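Local structure of ABC-type transport system, sugar-family extracellular solute-binding protein (Peptoclostridium difficile 630, 6HNI) at residues Asp38-Gly43 with Phe89-Pro94; Ser95-Phe100 with Val117-Val122; Leu109-Ser114 with Ser133-Phe138; Lys123-Pro128 with Met281-Ser286. The protein binds tyrosine as the extracellular lipoprotein component of an ABC-type transport system, probably handing it on for uptake, and also has adhesive properties. The protein carries 1 engineered substitution. All coordinates share one frame; numbering follows the deposited sequence.

How the interactions relate
All four contacts lie in one lobe of the substrate-binding protein, around the five-stranded parallel sheet that carries bound tyrosine at the C-terminal ends of its strands. Interaction 1 comes first along the chain and packs helix 35-50 on strand 87-91. Interaction 2, its centre about 14 Å from that of interaction 1, joins helix 93-102, on the other face of that strand, to the loop after strand 108-113. Interaction 3 pairs the neighbouring strands 108-113 and 132-136, its centre about 9 Å from those of interactions 1 and 4. Interaction 4 joins two loops at the sheet edge, one of them, 281-286, from much later in the chain. Interactions 1 and 3 both touch tyrosine.

Interaction 1: Asp38-Gly43 with Phe89-Pro94; sequences DATRTG and FAISTP. With TYR (tyrosine), chain B; EDO (1,2-ethanediol), chain C.
Helix 38-43 runs nearly antiparallel to strand 89-91, their axes 9.5 Å apart at 155°, with T40 above I91. No hydrogen bond crosses; the fit is by shape. T40 and I91 meet end to end: T40 OG1 donates to L37 O and is also in van der Waals contact with I91 CD1 and, at 3.3 Å, with I91 CG2. I91 CD1 extends the patch to R41 CB, at 3.9 Å. The F89 ring receives T40 O and R41 CA at its edge; I91 CG1 lies over one face, 3.6 Å above the plane, and F44 stacks with the ring. R41 bends away at chi2 (-86°), its guanidinium hydrogen-bonded to 1,2-ethanediol, probably from the crystallisation liquor, and in cation-pi contact with F63. Past the strand end, S92 takes the N-cap position and T93 grips the carboxylate of bound tyrosine: T93 N gives an almost straight bond of 2.8 Å to TYR O, and T93 OG1 donates to TYR OXT at 2.6 Å. The helix start probably favours this negative charge. Such a strand, ligand-binding turn and helix N-terminus are typical of the Rossmann-like lobe of a type I periplasmic binding protein.

Interaction 2: Ser95-Phe100 with Val117-Val122; sequences SAQAAF and VAAGLV
A119 O is held by one bond across this contact, from Q97 NE2 at 3.0 Å. The N-H points at it well (165°) and arrives in the carbonyl plane on a lone pair, while the oxygen lies close to the amide plane of Q97. Q97 reaches it by starting with CG anti to the carbonyl carbon and running straight on (chi2 -179°), which carries the amide off the helix to the turn. That turn is type I, V117 to G120; G120, which closes it, has a positive phi (81°) that favours glycine. It belongs to the loop after strand 108-113, folded back on helix 93-102, the crossover helix of the beta-alpha-beta unit formed by strands 87-91 and 108-113. L121 packs between loop and helix. L121 CD1 meets A96 CB at 3.8 Å, and L121 CD2 lies 3.7 Å from F100 CB. F100 and L121 pass one another heading opposite ways, F100 with CG anti to its backbone N. This lays its ring against the loop, where F100 CE2 comes 3.3 Å from G120 O and L121 O lies over one face towards the rim. K104 adds a cation-pi contact to the ring, and V167 of helix 167-183 touches both Q97 and A119.

Interaction 3: Leu109-Ser114 with Ser133-Phe138; sequences LITAVS and SGTSDF. With TYR (tyrosine), chain B.
Two neighbouring parallel strands at the edge of the five-stranded sheet form this contact, and their C-terminal ends open into the tyrosine pocket. Both backbone polar groups of I110 bond the neighbouring strand: I110 N donates to S133 O at 2.8 Å, in the carbonyl plane, and I110 O accepts from T135 N at 2.9 Å, with the donor above the plane. G134 sits opposite I110 at backbone angles that call for glycine, and a CB there would run into I110 O. T111 and T135 stand next to each other in the same direction, their OG1 atoms hydrogen-bonded at 2.8 Å; T265 is a further partner of T135 OG1. At A112 the chain turns a corner, leaving the buried A112 N without a partner. Beyond it V113 O accepts S136 OG in plane and D137 N from above. S136 OG also accepts from F138 N, an ST turn. Next to these bonds lies the amino-acid site of the binding-protein fold. D137 chi1 (65°) swings the carboxylate across A112 to the ligand: D137 OD2 holds TYR N at 2.8 Å and OD1 adds a weak bond. Y258 OH also bonds OD2, consistent with an ionised carboxylate. S114 grips both the amino and the carboxylate group, S114 OG accepting from TYR N at 2.9 Å and S114 N donating to TYR OXT at 3.1 Å. A water links S114 OG to D137 O.

Interaction 4: Lys123-Pro128 with Met281-Ser286; sequences KTLEKP and MPVATS
Beyond the outer edge of the parallel sheet, two irregular segments meet in the lobe built on the five-stranded sheet of the type I periplasmic binding-protein fold. Segment 123-128 comes from the loop joining strands 108-113 and 132-136; in segment 281-286, A284 is backbone-bonded to G134 and S136 of the edge strand. L125 and V283 carry the apolar part. L125 has CG anti to the carbonyl carbon (chi1 -64°) and an extended chi2 of 170°, which brings L125 CD2 within 3.8 Å of V283 CB. V283 places CG1 anti to its backbone N (chi1 176°) and CG2 anti to its carbonyl carbon; the two side chains cross at a slant, L125 CD2 lying 3.9 Å from V283 CG1. V283 also packs on S133 and S136, so it is wedged between loop and sheet. P128 lies against M281 O, through P128 CD at 3.2 Å and CG at 3.3 Å. The same M281 O accepts from S133 OG. M281 itself points away and runs extended as far as SD, against helix 258-273. Within 123-128 an ST motif shapes the loop: T124 OG1 accepts from K127 N at 2.9 Å. K127 has CG anti to its backbone N, and its NZ forms a salt bridge with D280. The one hydrogen bond between the segments runs from V283 N to L125 O, 2.8 Å long, with the donor lying above the carbonyl plane rather than on a lone pair.

Interaction 1: Asp38-Gly43 with Phe89-Pro94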
loop_
_atom_site.group_PDB
_atom_site.type_symbol
_atom_site.label_atom_id
_atom_site.label_comp_id
_atom_site.label_asym_id
_atom_site.label_seq_id
_atom_site.Cartn_x
_atom_site.Cartn_y
_atom_site.Cartn_z
ATOM N N ASP A 38 7.229 -3.327 -3.974
ATOM C CA ASP A 38 8.128 -4.264 -4.696
ATOM C C ASP A 38 7.338 -5.435 -5.251
ATOM O O ASP A 38 7.567 -5.886 -6.400
ATOM C CB ASP A 38 9.178 -4.839 -3.734
ATOM C CG ASP A 38 10.283 -3.847 -3.321
ATOM O OD1 ASP A 38 10.347 -2.698 -3.851
ATOM O OD2 ASP A 38 11.107 -4.234 -2.410
ATOM N N ALA A 39 6.401 -5.952 -4.482
ATOM C CA ALA A 39 5.594 -7.119 -4.913
ATOM C C ALA A 39 4.746 -6.770 -6.129
ATOM O O ALA A 39 4.602 -7.603 -7.084
ATOM C CB ALA A 39 4.729 -7.664 -3.766
ATOM N N THR A 40 4.197 -5.568 -6.194
ATOM C CA THR A 40 3.386 -5.207 -7.357
ATOM C C THR A 40 4.243 -5.149 -8.595
ATOM O O THR A 40 3.741 -5.537 -9.673
ATOM C CB THR A 40 2.582 -3.911 -7.219
ATOM O OG1 THR A 40 3.463 -2.781 -7.245
ATOM C CG2 THR A 40 1.770 -3.898 -5.961
ATOM N N ARG A 41 5.446 -4.631 -8.514
ATOM C CA ARG A 41 6.323 -4.565 -9.684
ATOM C C ARG A 41 6.620 -5.989 -10.161
ATOM O O ARG A 41 6.592 -6.289 -11.392
ATOM C CB ARG A 41 7.604 -3.784 -9.346
ATOM C CG ARG A 41 8.516 -3.423 -10.505
ATOM C CD ARG A 41 9.460 -4.539 -10.822
ATOM N NE ARG A 41 10.555 -4.158 -11.722
ATOM C CZ ARG A 41 11.731 -3.635 -11.370
ATOM N NH1 ARG A 41 12.675 -3.436 -12.279
ATOM N NH2 ARG A 41 12.020 -3.358 -10.115
ATOM N N THR A 42 6.932 -6.874 -9.225
ATOM C CA THR A 42 7.228 -8.272 -9.547
ATOM C C THR A 42 6.078 -8.913 -10.320
ATOM O O THR A 42 6.283 -9.542 -11.403
ATOM C CB THR A 42 7.536 -9.045 -8.263
ATOM O OG1 THR A 42 8.763 -8.534 -7.743
ATOM C CG2 THR A 42 7.702 -10.544 -8.509
ATOM N N GLY A 43 4.865 -8.780 -9.818
ATOM C CA GLY A 43 3.684 -9.346 -10.486
ATOM C C GLY A 43 3.420 -8.748 -11.843
ATOM O O GLY A 43 3.075 -9.501 -12.809
ATOM N N PHE A 89 3.478 2.840 -15.745
ATOM C CA PHE A 89 2.966 2.045 -14.628
ATOM C C PHE A 89 3.457 2.757 -13.336
ATOM O O PHE A 89 4.645 2.879 -13.107
ATOM C CB PHE A 89 3.546 0.635 -14.716
ATOM C CG PHE A 89 3.233 -0.286 -13.555
ATOM C CD1 PHE A 89 1.973 -0.322 -12.955
ATOM C CD2 PHE A 89 4.197 -1.148 -13.105
ATOM C CE1 PHE A 89 1.752 -1.183 -11.851
ATOM C CE2 PHE A 89 3.969 -2.013 -12.045
ATOM C CZ PHE A 89 2.720 -2.023 -11.456
ATOM N N ALA A 90 2.449 3.185 -12.573
ATOM C CA ALA A 90 2.734 3.998 -11.322
ATOM C C ALA A 90 2.312 3.189 -10.095
ATOM O O ALA A 90 1.167 2.734 -9.967
ATOM C CB ALA A 90 2.001 5.345 -11.395
ATOM N N ILE A 91 3.267 3.090 -9.148
ATOM C CA ILE A 91 3.113 2.261 -7.992
ATOM C C ILE A 91 3.114 3.209 -6.783
ATOM O O ILE A 91 4.163 3.754 -6.457
ATOM C CB ILE A 91 4.254 1.231 -7.867
ATOM C CG1 ILE A 91 4.327 0.327 -9.135
ATOM C CG2 ILE A 91 4.139 0.407 -6.607
ATOM C CD1 ILE A 91 5.588 -0.486 -9.115
ATOM N N SER A 92 1.929 3.266 -6.166
ATOM C CA SER A 92 1.561 4.148 -4.999
ATOM C C SER A 92 0.843 5.388 -5.452
ATOM O O SER A 92 1.013 5.916 -6.556
ATOM C CB SER A 92 2.756 4.539 -4.119
ATOM O OG SER A 92 3.446 5.647 -4.662
ATOM N N THR A 93 0.114 5.994 -4.464
ATOM C CA THR A 93 -0.611 7.219 -4.691
ATOM C C THR A 93 0.306 8.370 -5.105
ATOM O O THR A 93 0.024 9.065 -6.058
ATOM C CB THR A 93 -1.567 7.554 -3.539
ATOM O OG1 THR A 93 -2.558 6.554 -3.423
ATOM C CG2 THR A 93 -2.223 8.898 -3.719
ATOM N N PRO A 94 1.360 8.668 -4.305
ATOM C CA PRO A 94 2.248 9.752 -4.736
ATOM C C PRO A 94 2.845 9.602 -6.149
ATOM O O PRO A 94 2.901 10.590 -6.915
ATOM C CB PRO A 94 3.313 9.813 -3.620
ATOM C CG PRO A 94 2.658 9.162 -2.445
ATOM C CD PRO A 94 1.813 8.064 -3.054
HETATM N N TYR B . -1.911 2.360 -0.316
HETATM C CA TYR B . -0.681 3.148 -0.506
HETATM C C TYR B . -0.946 4.275 -1.492
HETATM O O TYR B . 0.006 4.936 -1.888
HETATM C CB TYR B . 0.550 2.272 -0.815
HETATM C CG TYR B . 0.925 1.382 0.323
HETATM C CD1 TYR B . 1.422 1.955 1.531
HETATM C CD2 TYR B . 0.760 0.029 0.315
HETATM C CE1 TYR B . 1.692 1.157 2.612
HETATM C CE2 TYR B . 1.030 -0.786 1.393
HETATM C CZ TYR B . 1.507 -0.199 2.588
HETATM O OH TYR B . 1.776 -0.997 3.683
HETATM O OXT TYR B . -2.085 4.566 -1.792
HETATM C C1 EDO C . 16.371 -2.774 -9.886
HETATM O O1 EDO C . 14.957 -2.890 -9.647
HETATM C C2 EDO C . 16.639 -1.919 -11.125
HETATM O O2 EDO C . 15.786 -2.347 -12.207
#

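Interaction 2: Ser95-Phe100 with Val117-Val122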
loop_
_atom_site.group_PDB
_atom_site.type_symbol
_atom_site.label_atom_id
_atom_site.label_comp_id
_atom_site.label_asym_id
_atom_site.label_seq_id
_atom_site.Cartn_x
_atom_site.Cartn_y
_atom_site.Cartn_z
ATOM N N SER A 95 3.251 8.376 -6.487
ATOM C CA SER A 95 3.822 8.188 -7.820
ATOM C C SER A 95 2.777 8.367 -8.937
ATOM O O SER A 95 3.070 8.972 -9.957
ATOM C CB SER A 95 4.439 6.798 -7.872
ATOM O OG SER A 95 5.486 6.597 -6.918
ATOM N N ALA A 96 1.562 7.887 -8.670
ATOM C CA ALA A 96 0.449 8.039 -9.598
ATOM C C ALA A 96 0.010 9.465 -9.791
ATOM O O ALA A 96 -0.292 9.917 -10.876
ATOM C CB ALA A 96 -0.705 7.158 -9.181
ATOM N N GLN A 97 -0.074 10.199 -8.656
ATOM C CA GLN A 97 -0.453 11.602 -8.743
ATOM C C GLN A 97 0.552 12.414 -9.559
ATOM O O GLN A 97 0.148 13.266 -10.375
ATOM C CB GLN A 97 -0.646 12.236 -7.342
ATOM C CG GLN A 97 -1.876 11.721 -6.679
ATOM C CD GLN A 97 -2.070 12.375 -5.304
ATOM O OE1 GLN A 97 -1.145 12.347 -4.474
ATOM N NE2 GLN A 97 -3.281 12.859 -5.054
ATOM N N ALA A 98 1.828 12.118 -9.363
ATOM C CA ALA A 98 2.863 12.773 -10.144
ATOM C C ALA A 98 2.748 12.463 -11.664
ATOM O O ALA A 98 2.893 13.335 -12.467
ATOM C CB ALA A 98 4.227 12.413 -9.644
ATOM N N ALA A 99 2.538 11.177 -11.977
ATOM C CA ALA A 99 2.392 10.738 -13.383
ATOM C C ALA A 99 1.207 11.481 -14.015
ATOM O O ALA A 99 1.321 12.032 -15.107
ATOM C CB ALA A 99 2.188 9.248 -13.407
ATOM N N PHE A 100 0.079 11.556 -13.294
ATOM C CA PHE A 100 -1.096 12.240 -13.789
ATOM C C PHE A 100 -0.881 13.749 -13.984
ATOM O O PHE A 100 -1.360 14.343 -14.964
ATOM C CB PHE A 100 -2.311 11.885 -12.929
ATOM C CG PHE A 100 -3.638 12.440 -13.413
ATOM C CD1 PHE A 100 -4.155 12.084 -14.675
ATOM C CD2 PHE A 100 -4.395 13.282 -12.615
ATOM C CE1 PHE A 100 -5.388 12.568 -15.086
ATOM C CE2 PHE A 100 -5.626 13.740 -13.016
ATOM C CZ PHE A 100 -6.136 13.379 -14.247
ATOM N N VAL A 117 -10.245 7.815 -6.595
ATOM C CA VAL A 117 -11.122 8.983 -6.723
ATOM C C VAL A 117 -10.672 10.133 -5.793
ATOM O O VAL A 117 -10.523 11.263 -6.191
ATOM C CB VAL A 117 -12.588 8.603 -6.452
ATOM C CG1 VAL A 117 -13.466 9.840 -6.403
ATOM C CG2 VAL A 117 -13.089 7.633 -7.515
ATOM N N ALA A 118 -10.376 9.782 -4.565
ATOM C CA ALA A 118 -9.938 10.833 -3.620
ATOM C C ALA A 118 -8.598 11.447 -3.990
ATOM O O ALA A 118 -8.303 12.610 -3.675
ATOM C CB ALA A 118 -9.881 10.296 -2.169
ATOM N N ALA A 119 -7.774 10.651 -4.672
ATOM C CA ALA A 119 -6.492 11.113 -5.171
ATOM C C ALA A 119 -6.609 11.936 -6.451
ATOM O O ALA A 119 -5.596 12.454 -6.928
ATOM C CB ALA A 119 -5.552 9.945 -5.400
ATOM N N GLY A 120 -7.818 12.068 -6.994
ATOM C CA GLY A 120 -8.035 12.899 -8.184
ATOM C C GLY A 120 -7.671 12.236 -9.512
ATOM O O GLY A 120 -7.570 12.925 -10.501
ATOM N N LEU A 121 -7.462 10.927 -9.490
ATOM C CA LEU A 121 -6.945 10.204 -10.707
ATOM C C LEU A 121 -8.022 9.775 -11.665
ATOM O O LEU A 121 -7.709 9.623 -12.860
ATOM C CB LEU A 121 -6.197 9.007 -10.219
ATOM C CG LEU A 121 -4.933 9.281 -9.342
ATOM C CD1 LEU A 121 -4.415 8.028 -8.693
ATOM C CD2 LEU A 121 -3.832 9.975 -10.136
ATOM N N VAL A 122 -9.193 9.428 -11.173
ATOM C CA VAL A 122 -10.296 8.892 -11.973
ATOM C C VAL A 122 -11.558 9.569 -11.511
ATOM O O VAL A 122 -11.651 9.972 -10.308
ATOM C CB VAL A 122 -10.400 7.371 -11.830
ATOM C CG1 VAL A 122 -9.089 6.693 -12.219
ATOM C CG2 VAL A 122 -10.826 6.897 -10.460
#

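Interaction 3: Leu109-Ser114 with Ser133-Phe138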
loop_
_atom_site.group_PDB
_atom_site.type_symbol
_atom_site.label_atom_id
_atom_site.label_comp_id
_atom_site.label_asym_id
_atom_site.label_seq_id
_atom_site.Cartn_x
_atom_site.Cartn_y
_atom_site.Cartn_z
ATOM N N LEU A 109 -1.261 3.256 -15.835
ATOM C CA LEU A 109 -1.847 2.172 -15.060
ATOM C C LEU A 109 -1.264 2.304 -13.660
ATOM O O LEU A 109 -0.074 2.325 -13.489
ATOM C CB LEU A 109 -1.525 0.795 -15.646
ATOM C CG LEU A 109 -2.390 0.456 -16.891
ATOM C CD1 LEU A 109 -1.883 -0.852 -17.353
ATOM C CD2 LEU A 109 -3.858 0.334 -16.566
ATOM N N ILE A 110 -2.172 2.302 -12.699
ATOM C CA ILE A 110 -1.783 2.440 -11.268
ATOM C C ILE A 110 -1.920 1.113 -10.584
ATOM O O ILE A 110 -2.696 0.223 -10.964
ATOM C CB ILE A 110 -2.681 3.513 -10.577
ATOM C CG1 ILE A 110 -4.092 3.064 -10.399
ATOM C CG2 ILE A 110 -2.553 4.815 -11.315
ATOM C CD1 ILE A 110 -5.087 4.045 -9.784
ATOM N N THR A 111 -1.229 0.987 -9.442
ATOM C CA THR A 111 -1.474 -0.068 -8.498
ATOM C C THR A 111 -1.093 0.504 -7.092
ATOM O O THR A 111 -0.420 1.567 -7.010
ATOM C CB THR A 111 -0.665 -1.330 -8.716
ATOM O OG1 THR A 111 -1.179 -2.414 -7.894
ATOM C CG2 THR A 111 0.817 -1.164 -8.531
ATOM N N ALA A 112 -1.553 -0.215 -6.076
ATOM C CA ALA A 112 -1.238 0.188 -4.636
ATOM C C ALA A 112 -1.712 1.589 -4.403
ATOM O O ALA A 112 -1.030 2.308 -3.639
ATOM C CB ALA A 112 0.220 0.030 -4.372
ATOM N N VAL A 113 -2.851 1.959 -4.937
ATOM C CA VAL A 113 -3.512 3.239 -4.698
ATOM C C VAL A 113 -4.776 2.952 -3.941
ATOM O O VAL A 113 -5.675 2.280 -4.386
ATOM C CB VAL A 113 -3.821 3.983 -6.001
ATOM C CG1 VAL A 113 -4.708 5.204 -5.792
ATOM C CG2 VAL A 113 -2.542 4.340 -6.692
ATOM N N SER A 114 -4.883 3.515 -2.697
ATOM C CA SER A 114 -5.983 3.156 -1.846
ATOM C C SER A 114 -7.317 3.647 -2.331
ATOM O O SER A 114 -8.317 2.939 -2.224
ATOM C CB SER A 114 -5.769 3.709 -0.399
ATOM O OG SER A 114 -4.605 3.223 0.181
ATOM N N SER A 133 -6.141 4.122 -15.323
ATOM C CA SER A 133 -6.870 2.993 -14.760
ATOM C C SER A 133 -5.887 2.103 -14.013
ATOM O O SER A 133 -4.749 2.540 -13.733
ATOM C CB SER A 133 -7.660 2.216 -15.808
ATOM O OG SER A 133 -8.513 1.300 -15.116
ATOM N N GLY A 134 -6.302 0.920 -13.585
ATOM C CA GLY A 134 -5.447 -0.011 -12.926
ATOM C C GLY A 134 -6.128 -0.688 -11.763
ATOM O O GLY A 134 -7.266 -1.040 -11.820
ATOM N N THR A 135 -5.347 -0.825 -10.692
ATOM C CA THR A 135 -5.815 -1.505 -9.505
ATOM C C THR A 135 -5.682 -0.574 -8.258
ATOM O O THR A 135 -4.818 0.289 -8.217
ATOM C CB THR A 135 -5.041 -2.791 -9.200
ATOM O OG1 THR A 135 -3.642 -2.544 -9.233
ATOM C CG2 THR A 135 -5.347 -3.882 -10.263
ATOM N N SER A 136 -6.591 -0.854 -7.349
ATOM C CA SER A 136 -6.613 -0.191 -6.024
ATOM C C SER A 136 -6.355 -1.250 -5.000
ATOM O O SER A 136 -6.887 -2.356 -5.021
ATOM C CB SER A 136 -7.956 0.467 -5.851
ATOM O OG SER A 136 -8.119 0.794 -4.418
ATOM N N ASP A 137 -5.572 -0.841 -3.955
ATOM C CA ASP A 137 -5.309 -1.676 -2.788
ATOM C C ASP A 137 -6.249 -1.340 -1.647
ATOM O O ASP A 137 -5.883 -1.588 -0.465
ATOM C CB ASP A 137 -3.849 -1.656 -2.329
ATOM C CG ASP A 137 -3.378 -0.282 -1.813
ATOM O OD1 ASP A 137 -4.062 0.708 -2.088
ATOM O OD2 ASP A 137 -2.264 -0.297 -1.209
ATOM N N PHE A 138 -7.426 -0.825 -1.924
ATOM C CA PHE A 138 -8.449 -0.667 -0.893
ATOM C C PHE A 138 -8.659 -1.937 -0.119
ATOM O O PHE A 138 -8.790 -3.041 -0.669
ATOM C CB PHE A 138 -9.799 -0.236 -1.480
ATOM C CG PHE A 138 -10.864 -0.190 -0.435
ATOM C CD1 PHE A 138 -10.925 0.882 0.428
ATOM C CD2 PHE A 138 -11.707 -1.251 -0.234
ATOM C CE1 PHE A 138 -11.852 0.892 1.477
ATOM C CE2 PHE A 138 -12.631 -1.262 0.794
ATOM C CZ PHE A 138 -12.705 -0.192 1.642
HETATM N N TYR B . -1.911 2.360 -0.316
HETATM C CA TYR B . -0.681 3.148 -0.506
HETATM C C TYR B . -0.946 4.275 -1.492
HETATM O O TYR B . 0.006 4.936 -1.888
HETATM C CB TYR B . 0.550 2.272 -0.815
HETATM C CG TYR B . 0.925 1.382 0.323
HETATM C CD1 TYR B . 1.422 1.955 1.531
HETATM C CD2 TYR B . 0.760 0.029 0.315
HETATM C CE1 TYR B . 1.692 1.157 2.612
HETATM C CE2 TYR B . 1.030 -0.786 1.393
HETATM C CZ TYR B . 1.507 -0.199 2.588
HETATM O OH TYR B . 1.776 -0.997 3.683
HETATM O OXT TYR B . -2.085 4.566 -1.792
HETATM O O HOH W 1 -5.361 0.692 1.239
#

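Interaction 4: Lys123-Pro128 with Met281-Ser286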
loop_
_atom_site.group_PDB
_atom_site.type_symbol
_atom_site.label_atom_id
_atom_site.label_comp_id
_atom_site.label_asym_id
_atom_site.label_seq_id
_atom_site.Cartn_x
_atom_site.Cartn_y
_atom_site.Cartn_z
ATOM N N LYS A 123 -12.529 9.694 -12.392
ATOM C CA LYS A 123 -13.826 10.267 -12.009
ATOM C C LYS A 123 -14.686 9.299 -11.214
ATOM O O LYS A 123 -15.250 9.691 -10.195
ATOM C CB LYS A 123 -14.584 10.744 -13.210
ATOM C CG LYS A 123 -13.895 11.925 -13.881
ATOM C CD LYS A 123 -14.613 12.320 -15.172
ATOM C CE LYS A 123 -13.730 13.256 -15.972
ATOM N NZ LYS A 123 -14.482 13.872 -17.092
ATOM N N THR A 124 -14.772 8.061 -11.674
ATOM C CA THR A 124 -15.378 6.934 -10.942
ATOM C C THR A 124 -14.503 5.694 -11.148
ATOM O O THR A 124 -13.756 5.616 -12.117
ATOM C CB THR A 124 -16.799 6.591 -11.419
ATOM O OG1 THR A 124 -16.756 5.958 -12.693
ATOM C CG2 THR A 124 -17.675 7.814 -11.536
ATOM N N LEU A 125 -14.611 4.713 -10.253
ATOM C CA LEU A 125 -13.859 3.462 -10.420
ATOM C C LEU A 125 -14.308 2.696 -11.685
ATOM O O LEU A 125 -13.494 2.151 -12.412
ATOM C CB LEU A 125 -13.981 2.576 -9.184
ATOM C CG LEU A 125 -13.380 3.152 -7.917
ATOM C CD1 LEU A 125 -13.749 2.331 -6.694
ATOM C CD2 LEU A 125 -11.878 3.328 -8.071
ATOM N N GLU A 126 -15.609 2.656 -11.914
ATOM C CA GLU A 126 -16.168 1.907 -13.055
ATOM C C GLU A 126 -15.886 2.532 -14.409
ATOM O O GLU A 126 -15.845 1.802 -15.395
ATOM C CB GLU A 126 -17.691 1.755 -12.883
ATOM C CG GLU A 126 -18.110 0.979 -11.649
ATOM C CD GLU A 126 -18.206 1.840 -10.360
ATOM O OE1 GLU A 126 -18.024 3.107 -10.408
ATOM O OE2 GLU A 126 -18.458 1.240 -9.280
ATOM N N LYS A 127 -15.772 3.867 -14.469
ATOM C CA LYS A 127 -15.493 4.581 -15.723
ATOM C C LYS A 127 -14.563 5.742 -15.406
ATOM O O LYS A 127 -15.016 6.835 -15.042
ATOM C CB LYS A 127 -16.772 5.094 -16.378
ATOM C CG LYS A 127 -16.529 5.638 -17.778
ATOM C CD LYS A 127 -17.840 6.048 -18.454
ATOM C CE LYS A 127 -18.430 4.942 -19.302
ATOM N NZ LYS A 127 -17.776 4.906 -20.643
ATOM N N PRO A 128 -13.262 5.498 -15.506
ATOM C CA PRO A 128 -12.323 6.531 -15.086
ATOM C C PRO A 128 -12.484 7.856 -15.746
ATOM O O PRO A 128 -12.394 8.905 -15.094
ATOM C CB PRO A 128 -10.974 5.935 -15.381
ATOM C CG PRO A 128 -11.181 4.500 -15.188
ATOM C CD PRO A 128 -12.583 4.205 -15.671
ATOM N N MET A 281 -11.773 1.585 -18.872
ATOM C CA MET A 281 -11.356 0.351 -18.207
ATOM C C MET A 281 -11.640 0.483 -16.694
ATOM O O MET A 281 -11.089 1.362 -16.080
ATOM C CB MET A 281 -9.868 0.161 -18.412
ATOM C CG MET A 281 -9.239 -1.034 -17.728
ATOM S SD MET A 281 -7.532 -1.222 -18.315
ATOM C CE MET A 281 -7.709 -1.916 -19.918
ATOM N N PRO A 282 -12.501 -0.367 -16.106
ATOM C CA PRO A 282 -12.769 -0.265 -14.675
ATOM C C PRO A 282 -11.554 -0.549 -13.812
ATOM O O PRO A 282 -10.753 -1.449 -14.108
ATOM C CB PRO A 282 -13.879 -1.308 -14.424
ATOM C CG PRO A 282 -14.226 -1.885 -15.720
ATOM C CD PRO A 282 -13.277 -1.449 -16.751
ATOM N N VAL A 283 -11.445 0.233 -12.727
ATOM C CA VAL A 283 -10.430 -0.013 -11.712
ATOM C C VAL A 283 -10.800 -1.307 -10.942
ATOM O O VAL A 283 -11.955 -1.485 -10.546
ATOM C CB VAL A 283 -10.258 1.181 -10.774
ATOM C CG1 VAL A 283 -9.257 0.847 -9.665
ATOM C CG2 VAL A 283 -9.829 2.417 -11.535
ATOM N N ALA A 284 -9.819 -2.193 -10.788
ATOM C CA ALA A 284 -9.986 -3.459 -10.118
ATOM C C ALA A 284 -9.493 -3.420 -8.679
ATOM O O ALA A 284 -8.544 -2.710 -8.354
ATOM C CB ALA A 284 -9.272 -4.556 -10.902
ATOM N N THR A 285 -10.159 -4.197 -7.819
ATOM C CA THR A 285 -9.766 -4.363 -6.433
ATOM C C THR A 285 -9.749 -5.850 -6.082
ATOM O O THR A 285 -10.252 -6.669 -6.858
ATOM C CB THR A 285 -10.767 -3.694 -5.468
ATOM O OG1 THR A 285 -12.083 -4.234 -5.681
ATOM C CG2 THR A 285 -10.786 -2.226 -5.676
ATOM N N SER A 286 -9.234 -6.193 -4.901
ATOM C CA SER A 286 -9.228 -7.553 -4.381
ATOM C C SER A 286 -10.065 -7.691 -3.152
ATOM O O SER A 286 -9.934 -6.866 -2.239
ATOM C CB SER A 286 -7.825 -8.044 -4.090
ATOM O OG SER A 286 -7.859 -9.376 -3.564
#